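Local coordinates for protein DNA primase (Aquifex aeolicus, PDB 2AU3) that probably synthesises the short RNA primers that DNA polymerase extends during DNA replication, using a zinc-binding domain and a TOPRIM-containing polymerase core, at residues S5-L10 with S78-A83; E361-K366 with S388-K393. All blocks are in the same frame, centred on the assembly; numbering follows the deposited sequence.

Contact 1: residues S5-L10 with S78-A83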
ATOM      1  N   SER A   5      -4.500  11.769 -25.367  1.00 46.90           N
ATOM      2  CA  SER A   5      -3.682  12.855 -24.795  1.00 43.67           C
ATOM      3  C   SER A   5      -2.191  12.812 -25.156  1.00 41.30           C
ATOM      4  O   SER A   5      -1.571  11.759 -25.131  1.00 39.91           O
ATOM      5  CB  SER A   5      -3.879  12.955 -23.273  1.00 43.83           C
ATOM      6  OG  SER A   5      -2.901  12.232 -22.545  1.00 42.99           O
ATOM      7  N   ASP A   6      -1.628  13.978 -25.474  1.00 38.55           N
ATOM      8  CA  ASP A   6      -0.226  14.088 -25.899  1.00 36.08           C
ATOM      9  C   ASP A   6       0.724  13.398 -24.933  1.00 34.59           C
ATOM     10  O   ASP A   6       1.672  12.721 -25.351  1.00 33.07           O
ATOM     11  CB  ASP A   6       0.200  15.549 -26.027  1.00 36.28           C
ATOM     12  CG  ASP A   6      -0.525  16.281 -27.137  1.00 37.01           C
ATOM     13  OD1 ASP A   6      -1.219  15.616 -27.931  1.00 34.49           O
ATOM     14  OD2 ASP A   6      -0.457  17.531 -27.286  1.00 38.08           O
ATOM     15  N   ILE A   7       0.477  13.602 -23.638  1.00 32.43           N
ATOM     16  CA  ILE A   7       1.358  13.120 -22.597  1.00 31.10           C
ATOM     17  C   ILE A   7       1.320  11.590 -22.459  1.00 30.85           C
ATOM     18  O   ILE A   7       2.349  10.961 -22.252  1.00 30.06           O
ATOM     19  CB  ILE A   7       1.037  13.820 -21.240  1.00 31.42           C
ATOM     20  CG1 ILE A   7       2.159  13.582 -20.244  1.00 31.22           C
ATOM     21  CG2 ILE A   7      -0.292  13.368 -20.689  1.00 30.29           C
ATOM     22  CD1 ILE A   7       3.398  14.359 -20.591  1.00 32.80           C
ATOM     23  N   ASP A   8       0.133  11.005 -22.563  1.00 30.40           N
ATOM     24  CA  ASP A   8       0.008   9.558 -22.527  1.00 30.57           C
ATOM     25  C   ASP A   8       0.688   8.958 -23.782  1.00 29.53           C
ATOM     26  O   ASP A   8       1.440   7.985 -23.696  1.00 29.32           O
ATOM     27  CB  ASP A   8      -1.477   9.180 -22.470  1.00 31.44           C
ATOM     28  CG  ASP A   8      -1.710   7.674 -22.426  1.00 34.69           C
ATOM     29  OD1 ASP A   8      -1.085   6.965 -21.587  1.00 38.27           O
ATOM     30  OD2 ASP A   8      -2.533   7.114 -23.186  1.00 39.31           O
ATOM     31  N   GLU A   9       0.425   9.563 -24.933  1.00 27.73           N
ATOM     32  CA  GLU A   9       1.054   9.152 -26.185  1.00 26.98           C
ATOM     33  C   GLU A   9       2.573   9.299 -26.106  1.00 25.94           C
ATOM     34  O   GLU A   9       3.314   8.443 -26.570  1.00 25.42           O
ATOM     35  CB  GLU A   9       0.474   9.974 -27.359  1.00 27.02           C
ATOM     36  CG  GLU A   9      -0.976   9.636 -27.687  1.00 26.59           C
ATOM     37  CD  GLU A   9      -1.205   8.153 -28.022  1.00 30.89           C
ATOM     38  OE1 GLU A   9      -0.442   7.575 -28.860  1.00 30.88           O
ATOM     39  OE2 GLU A   9      -2.180   7.571 -27.487  1.00 27.35           O
ATOM     40  N   LEU A  10       3.041  10.375 -25.489  1.00 25.30           N
ATOM     41  CA  LEU A  10       4.480  10.537 -25.290  1.00 24.52           C
ATOM     42  C   LEU A  10       5.017   9.414 -24.425  1.00 24.43           C
ATOM     43  O   LEU A  10       6.023   8.801 -24.756  1.00 23.93           O
ATOM     44  CB  LEU A  10       4.811  11.887 -24.651  1.00 23.79           C
ATOM     45  CG  LEU A  10       6.285  12.117 -24.311  1.00 24.85           C
ATOM     46  CD1 LEU A  10       7.201  11.907 -25.534  1.00 22.70           C
ATOM     47  CD2 LEU A  10       6.515  13.491 -23.674  1.00 26.15           C
ATOM     48  N   SER A  78      10.693  21.169 -14.361  1.00 21.85           N
ATOM     49  CA  SER A  78       9.434  20.562 -13.982  1.00 21.68           C
ATOM     50  C   SER A  78       9.175  19.300 -14.807  1.00 21.16           C
ATOM     51  O   SER A  78       9.710  19.112 -15.917  1.00 20.47           O
ATOM     52  CB  SER A  78       8.291  21.553 -14.178  1.00 21.54           C
ATOM     53  OG  SER A  78       7.937  21.600 -15.542  1.00 24.18           O
ATOM     54  N   TYR A  79       8.340  18.441 -14.268  1.00 21.56           N
ATOM     55  CA  TYR A  79       7.937  17.240 -14.980  1.00 21.75           C
ATOM     56  C   TYR A  79       7.511  17.577 -16.421  1.00 22.33           C
ATOM     57  O   TYR A  79       8.001  16.971 -17.392  1.00 22.46           O
ATOM     58  CB  TYR A  79       6.824  16.537 -14.202  1.00 20.85           C
ATOM     59  CG  TYR A  79       6.435  15.216 -14.778  1.00 21.30           C
ATOM     60  CD1 TYR A  79       7.069  14.036 -14.375  1.00 22.91           C
ATOM     61  CD2 TYR A  79       5.430  15.134 -15.732  1.00 21.85           C
ATOM     62  CE1 TYR A  79       6.703  12.801 -14.923  1.00 21.21           C
ATOM     63  CE2 TYR A  79       5.076  13.924 -16.297  1.00 21.36           C
ATOM     64  CZ  TYR A  79       5.706  12.761 -15.885  1.00 20.40           C
ATOM     65  OH  TYR A  79       5.321  11.562 -16.449  1.00 22.01           O
ATOM     66  N   PHE A  80       6.612  18.545 -16.567  1.00 22.63           N
ATOM     67  CA  PHE A  80       6.090  18.898 -17.898  1.00 22.96           C
ATOM     68  C   PHE A  80       7.067  19.661 -18.799  1.00 22.60           C
ATOM     69  O   PHE A  80       7.051  19.489 -20.040  1.00 22.71           O
ATOM     70  CB  PHE A  80       4.756  19.618 -17.773  1.00 24.30           C
ATOM     71  CG  PHE A  80       3.649  18.740 -17.255  1.00 24.58           C
ATOM     72  CD1 PHE A  80       3.277  17.588 -17.947  1.00 27.47           C
ATOM     73  CD2 PHE A  80       2.975  19.064 -16.084  1.00 29.11           C
ATOM     74  CE1 PHE A  80       2.256  16.760 -17.474  1.00 28.94           C
ATOM     75  CE2 PHE A  80       1.956  18.228 -15.592  1.00 28.06           C
ATOM     76  CZ  PHE A  80       1.589  17.093 -16.306  1.00 29.68           C
ATOM     77  N   GLU A  81       7.953  20.445 -18.192  1.00 21.60           N
ATOM     78  CA  GLU A  81       9.139  20.933 -18.901  1.00 21.88           C
ATOM     79  C   GLU A  81       9.989  19.777 -19.469  1.00 20.93           C
ATOM     80  O   GLU A  81      10.426  19.814 -20.621  1.00 20.72           O
ATOM     81  CB  GLU A  81       9.987  21.849 -17.994  1.00 22.88           C
ATOM     82  CG  GLU A  81       9.419  23.252 -17.820  1.00 24.83           C
ATOM     83  CD  GLU A  81      10.216  24.124 -16.846  1.00 31.22           C
ATOM     84  OE1 GLU A  81      10.617  23.648 -15.760  1.00 30.13           O
ATOM     85  OE2 GLU A  81      10.428  25.320 -17.161  1.00 36.14           O
ATOM     86  N   ALA A  82      10.234  18.760 -18.653  1.00 19.48           N
ATOM     87  CA  ALA A  82      10.976  17.570 -19.097  1.00 19.07           C
ATOM     88  C   ALA A  82      10.205  16.843 -20.183  1.00 20.02           C
ATOM     89  O   ALA A  82      10.798  16.340 -21.151  1.00 20.86           O
ATOM     90  CB  ALA A  82      11.234  16.618 -17.916  1.00 17.26           C
ATOM     91  N   ALA A  83       8.888  16.757 -20.003  1.00 19.76           N
ATOM     92  CA  ALA A  83       8.014  16.178 -21.021  1.00 20.11           C
ATOM     93  C   ALA A  83       8.189  16.870 -22.390  1.00 20.06           C
ATOM     94  O   ALA A  83       8.278  16.206 -23.427  1.00 19.79           O
ATOM     95  CB  ALA A  83       6.589  16.225 -20.564  1.00 19.54           C
TER

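Contact 2: residues E361-K366 with S388-K393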
ATOM      1  N   GLU A 361     -15.520 -27.840  21.856  1.00 43.10           N
ATOM      2  CA  GLU A 361     -15.341 -26.952  23.015  1.00 43.70           C
ATOM      3  C   GLU A 361     -16.676 -26.481  23.582  1.00 43.61           C
ATOM      4  O   GLU A 361     -16.871 -26.454  24.806  1.00 44.23           O
ATOM      5  CB  GLU A 361     -14.513 -25.725  22.634  1.00 43.80           C
ATOM      6  CG  GLU A 361     -13.048 -25.806  23.002  1.00 45.60           C
ATOM      7  CD  GLU A 361     -12.164 -25.055  22.022  1.00 48.58           C
ATOM      8  OE1 GLU A 361     -12.482 -23.882  21.698  1.00 49.85           O
ATOM      9  OE2 GLU A 361     -11.145 -25.636  21.580  1.00 48.64           O
ATOM     10  N   ASN A 362     -17.577 -26.105  22.675  1.00 43.20           N
ATOM     11  CA  ASN A 362     -18.841 -25.445  23.001  1.00 43.08           C
ATOM     12  C   ASN A 362     -19.791 -25.623  21.821  1.00 42.78           C
ATOM     13  O   ASN A 362     -19.999 -24.692  21.028  1.00 42.66           O
ATOM     14  CB  ASN A 362     -18.599 -23.951  23.263  1.00 43.21           C
ATOM     15  CG  ASN A 362     -19.791 -23.251  23.909  1.00 44.19           C
ATOM     16  OD1 ASN A 362     -20.957 -23.553  23.622  1.00 45.91           O
ATOM     17  ND2 ASN A 362     -19.496 -22.280  24.773  1.00 45.19           N
ATOM     18  N   LEU A 363     -20.355 -26.816  21.687  1.00 42.19           N
ATOM     19  CA  LEU A 363     -21.133 -27.127  20.493  1.00 41.88           C
ATOM     20  C   LEU A 363     -22.158 -26.034  20.175  1.00 41.77           C
ATOM     21  O   LEU A 363     -22.330 -25.655  19.013  1.00 41.33           O
ATOM     22  CB  LEU A 363     -21.802 -28.507  20.587  1.00 41.90           C
ATOM     23  CG  LEU A 363     -22.267 -29.098  19.243  1.00 41.91           C
ATOM     24  CD1 LEU A 363     -21.112 -29.203  18.260  1.00 40.59           C
ATOM     25  CD2 LEU A 363     -22.965 -30.457  19.414  1.00 43.29           C
ATOM     26  N   GLU A 364     -22.811 -25.524  21.217  1.00 41.66           N
ATOM     27  CA  GLU A 364     -23.822 -24.477  21.075  1.00 41.93           C
ATOM     28  C   GLU A 364     -23.277 -23.226  20.399  1.00 41.16           C
ATOM     29  O   GLU A 364     -23.824 -22.765  19.407  1.00 40.99           O
ATOM     30  CB  GLU A 364     -24.396 -24.096  22.438  1.00 42.56           C
ATOM     31  CG  GLU A 364     -25.462 -25.048  22.948  1.00 45.09           C
ATOM     32  CD  GLU A 364     -26.722 -25.034  22.098  1.00 48.54           C
ATOM     33  OE1 GLU A 364     -26.782 -24.246  21.110  1.00 49.08           O
ATOM     34  OE2 GLU A 364     -27.655 -25.810  22.423  1.00 48.19           O
ATOM     35  N   GLU A 365     -22.198 -22.677  20.950  1.00 40.56           N
ATOM     36  CA  GLU A 365     -21.650 -21.424  20.448  1.00 40.07           C
ATOM     37  C   GLU A 365     -20.953 -21.646  19.115  1.00 37.81           C
ATOM     38  O   GLU A 365     -21.015 -20.800  18.238  1.00 38.04           O
ATOM     39  CB  GLU A 365     -20.693 -20.804  21.472  1.00 40.72           C
ATOM     40  CG  GLU A 365     -20.332 -19.342  21.220  1.00 45.61           C
ATOM     41  CD  GLU A 365     -21.535 -18.403  21.206  1.00 51.20           C
ATOM     42  OE1 GLU A 365     -22.518 -18.658  21.952  1.00 52.73           O
ATOM     43  OE2 GLU A 365     -21.488 -17.397  20.449  1.00 52.99           O
ATOM     44  N   LYS A 366     -20.321 -22.803  18.966  1.00 35.61           N
ATOM     45  CA  LYS A 366     -19.517 -23.099  17.785  1.00 33.58           C
ATOM     46  C   LYS A 366     -20.395 -23.426  16.577  1.00 31.58           C
ATOM     47  O   LYS A 366     -20.014 -23.172  15.430  1.00 30.16           O
ATOM     48  CB  LYS A 366     -18.532 -24.242  18.061  1.00 33.61           C
ATOM     49  CG  LYS A 366     -17.367 -23.885  19.009  1.00 34.98           C
ATOM     50  CD  LYS A 366     -16.239 -23.162  18.279  1.00 35.18           C
ATOM     51  CE  LYS A 366     -14.892 -23.465  18.882  1.00 37.99           C
ATOM     52  NZ  LYS A 366     -13.815 -22.673  18.232  1.00 38.03           N
ATOM     53  N   SER A 388     -22.221 -31.001   5.567  1.00 29.96           N
ATOM     54  CA  SER A 388     -22.264 -32.452   5.726  1.00 31.83           C
ATOM     55  C   SER A 388     -21.266 -32.941   6.765  1.00 31.80           C
ATOM     56  O   SER A 388     -21.604 -33.773   7.597  1.00 32.15           O
ATOM     57  CB  SER A 388     -22.026 -33.162   4.390  1.00 31.84           C
ATOM     58  OG  SER A 388     -23.018 -32.797   3.466  1.00 34.17           O
ATOM     59  N   GLU A 389     -20.046 -32.416   6.708  1.00 32.28           N
ATOM     60  CA  GLU A 389     -18.972 -32.824   7.612  1.00 32.59           C
ATOM     61  C   GLU A 389     -19.331 -32.522   9.069  1.00 32.56           C
ATOM     62  O   GLU A 389     -19.150 -33.373   9.953  1.00 32.03           O
ATOM     63  CB  GLU A 389     -17.664 -32.115   7.226  1.00 33.65           C
ATOM     64  CG  GLU A 389     -16.387 -32.878   7.553  1.00 36.51           C
ATOM     65  CD  GLU A 389     -15.116 -32.042   7.357  1.00 41.38           C
ATOM     66  OE1 GLU A 389     -15.076 -31.190   6.438  1.00 41.83           O
ATOM     67  OE2 GLU A 389     -14.142 -32.245   8.120  1.00 43.96           O
ATOM     68  N   PHE A 390     -19.846 -31.308   9.309  1.00 31.79           N
ATOM     69  CA  PHE A 390     -20.256 -30.876  10.641  1.00 31.31           C
ATOM     70  C   PHE A 390     -21.443 -31.716  11.156  1.00 32.03           C
ATOM     71  O   PHE A 390     -21.456 -32.126  12.319  1.00 31.09           O
ATOM     72  CB  PHE A 390     -20.642 -29.403  10.618  1.00 30.54           C
ATOM     73  CG  PHE A 390     -20.564 -28.723  11.956  1.00 29.22           C
ATOM     74  CD1 PHE A 390     -19.450 -27.973  12.298  1.00 27.90           C
ATOM     75  CD2 PHE A 390     -21.627 -28.790  12.854  1.00 28.72           C
ATOM     76  CE1 PHE A 390     -19.374 -27.311  13.533  1.00 29.53           C
ATOM     77  CE2 PHE A 390     -21.568 -28.130  14.091  1.00 29.50           C
ATOM     78  CZ  PHE A 390     -20.434 -27.390  14.434  1.00 28.59           C
ATOM     79  N   HIS A 391     -22.429 -31.944  10.286  1.00 32.67           N
ATOM     80  CA  HIS A 391     -23.590 -32.773  10.601  1.00 33.98           C
ATOM     81  C   HIS A 391     -23.155 -34.196  10.998  1.00 35.03           C
ATOM     82  O   HIS A 391     -23.570 -34.722  12.046  1.00 34.56           O
ATOM     83  CB  HIS A 391     -24.520 -32.809   9.384  1.00 34.36           C
ATOM     84  CG  HIS A 391     -25.595 -33.851   9.457  1.00 35.86           C
ATOM     85  ND1 HIS A 391     -26.734 -33.695  10.221  1.00 37.75           N
ATOM     86  CD2 HIS A 391     -25.716 -35.050   8.840  1.00 36.04           C
ATOM     87  CE1 HIS A 391     -27.501 -34.763  10.085  1.00 38.00           C
ATOM     88  NE2 HIS A 391     -26.908 -35.597   9.250  1.00 37.80           N
ATOM     89  N   THR A 392     -22.314 -34.800  10.157  1.00 35.96           N
ATOM     90  CA  THR A 392     -21.781 -36.138  10.383  1.00 37.38           C
ATOM     91  C   THR A 392     -21.108 -36.207  11.737  1.00 37.72           C
ATOM     92  O   THR A 392     -21.433 -37.047  12.568  1.00 37.81           O
ATOM     93  CB  THR A 392     -20.780 -36.528   9.265  1.00 37.55           C
ATOM     94  OG1 THR A 392     -21.477 -36.660   8.020  1.00 38.35           O
ATOM     95  CG2 THR A 392     -20.117 -37.873   9.578  1.00 38.58           C
ATOM     96  N   LYS A 393     -20.163 -35.294  11.932  1.00 38.43           N
ATOM     97  CA  LYS A 393     -19.425 -35.217  13.167  1.00 38.83           C
ATOM     98  C   LYS A 393     -20.311 -34.875  14.409  1.00 38.86           C
ATOM     99  O   LYS A 393     -20.300 -35.652  15.358  1.00 38.16           O
ATOM    100  CB  LYS A 393     -18.273 -34.200  13.060  1.00 38.95           C
ATOM    101  CG  LYS A 393     -17.405 -34.112  14.311  1.00 40.83           C
ATOM    102  CD  LYS A 393     -16.081 -33.398  14.077  1.00 43.18           C
ATOM    103  CE  LYS A 393     -15.105 -33.657  15.219  1.00 46.10           C
ATOM    104  NZ  LYS A 393     -13.878 -32.820  15.096  1.00 47.58           N
TER

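Contact 1: residues S5-L10 with S78-A83
The first turns of two helices, 6-10 and 79-83, come together at 65° between their N-to-C directions, I7 meeting F80 and A83, and L10 meeting A83. The short axes approach to 11.9 Å, and the nearest CA atoms, those of I7 and A83, are 7.5 Å apart, consistent with the small side chain of A83. I7 has CG1 anti to the backbone N (chi1 -166°), which sends CD1 across the gap to A83 CB at 3.7 Å. The same methyl meets the F80 ring at its edge, near the ring plane, with I7 CD1 4.1 Å from F80 CE1. One turn on, L10 CD2 lies against the backbone of A83, 3.2 Å from A83 O, and also reaches its CB. One face of the F80 ring carries Y79 CD2, offset toward the rim, and Y79 OH bonds to D66 and R11. K104 and V107 of helix 101-122 also touch F80. Both helices start with a serine N-cap: S5 OG accepts from D8 N, and S78 OG accepts from E81 N at 2.9 Å. The second is a full capping box, since E81 OE1 takes S78 N in return through its anti lone pair (2.8 Å). The side chains that meet are apolar, and the one polar atom among them is the backbone oxygen A83 O beside L10 CD2. With I7, L10 and A83 buried, shape and exclusion of water, rather than directional bonds, pair these two turns in the helical part of the zinc-binding domain.

Contact 2: residues E361-K366 with S388-K393
The F390 ring carries this sparse contact, presenting its far end, CZ, to the first turn of helix 363-374. Both neighbours from that turn approach the ring obliquely: L363 CD1 lies 4.3 Å from F390 CZ, and the carbonyl oxygen K366 O stands 4.4 Å from the same carbon. Beyond the two segments F390 stacks with F370 and meets Y394 with the ring planes at about 50°, while I356 and L401 also touch it. A chi1 of -157° turns the ring off helix 380-394 toward its partner, bridging a CA separation of 10.6 Å between L363 and F390. N362 caps the opposing helix: its OD1 accepts from E365 N at 3.1 Å, the donor standing 56° out of the carbonyl plane. The K366 side chain leads away from F390, and its NZ bonds to T358 OG1; its ion pair with E361 OE1 is long, at 3.9 Å. On the other helix, S388 O is gripped twice by T392, whose N and OG1 reach it from opposite faces of the carbonyl plane, with OG1 at 2.9 Å. Between the segments themselves the attraction is mainly van der Waals and probably modest. F390 is buried among F370, Y394, I356 and L401 as well as L363, so the contact is one side of a small aromatic and aliphatic core in the helical domain.

Overall arrangement
Contact 1 and contact 2 sit toward opposite ends of an elongated chain, on opposite sides of its centre, with centres 62 Å apart and nearest atoms about 49 Å apart. They follow one another in sequence: contact 1 closes before contact 2 opens, the first in the zinc-binding domain, the second in the helical domain. Neither touches the zinc site or the predicted magnesium sites. Residues 5-10 and 78-83 bracket the segment holding the zinc ligands C37, H40, C58 and C61, whereas contact 2 comes later in the chain than the predicted magnesium ligands E251, D295 and D297. Each joins helices within its own domain.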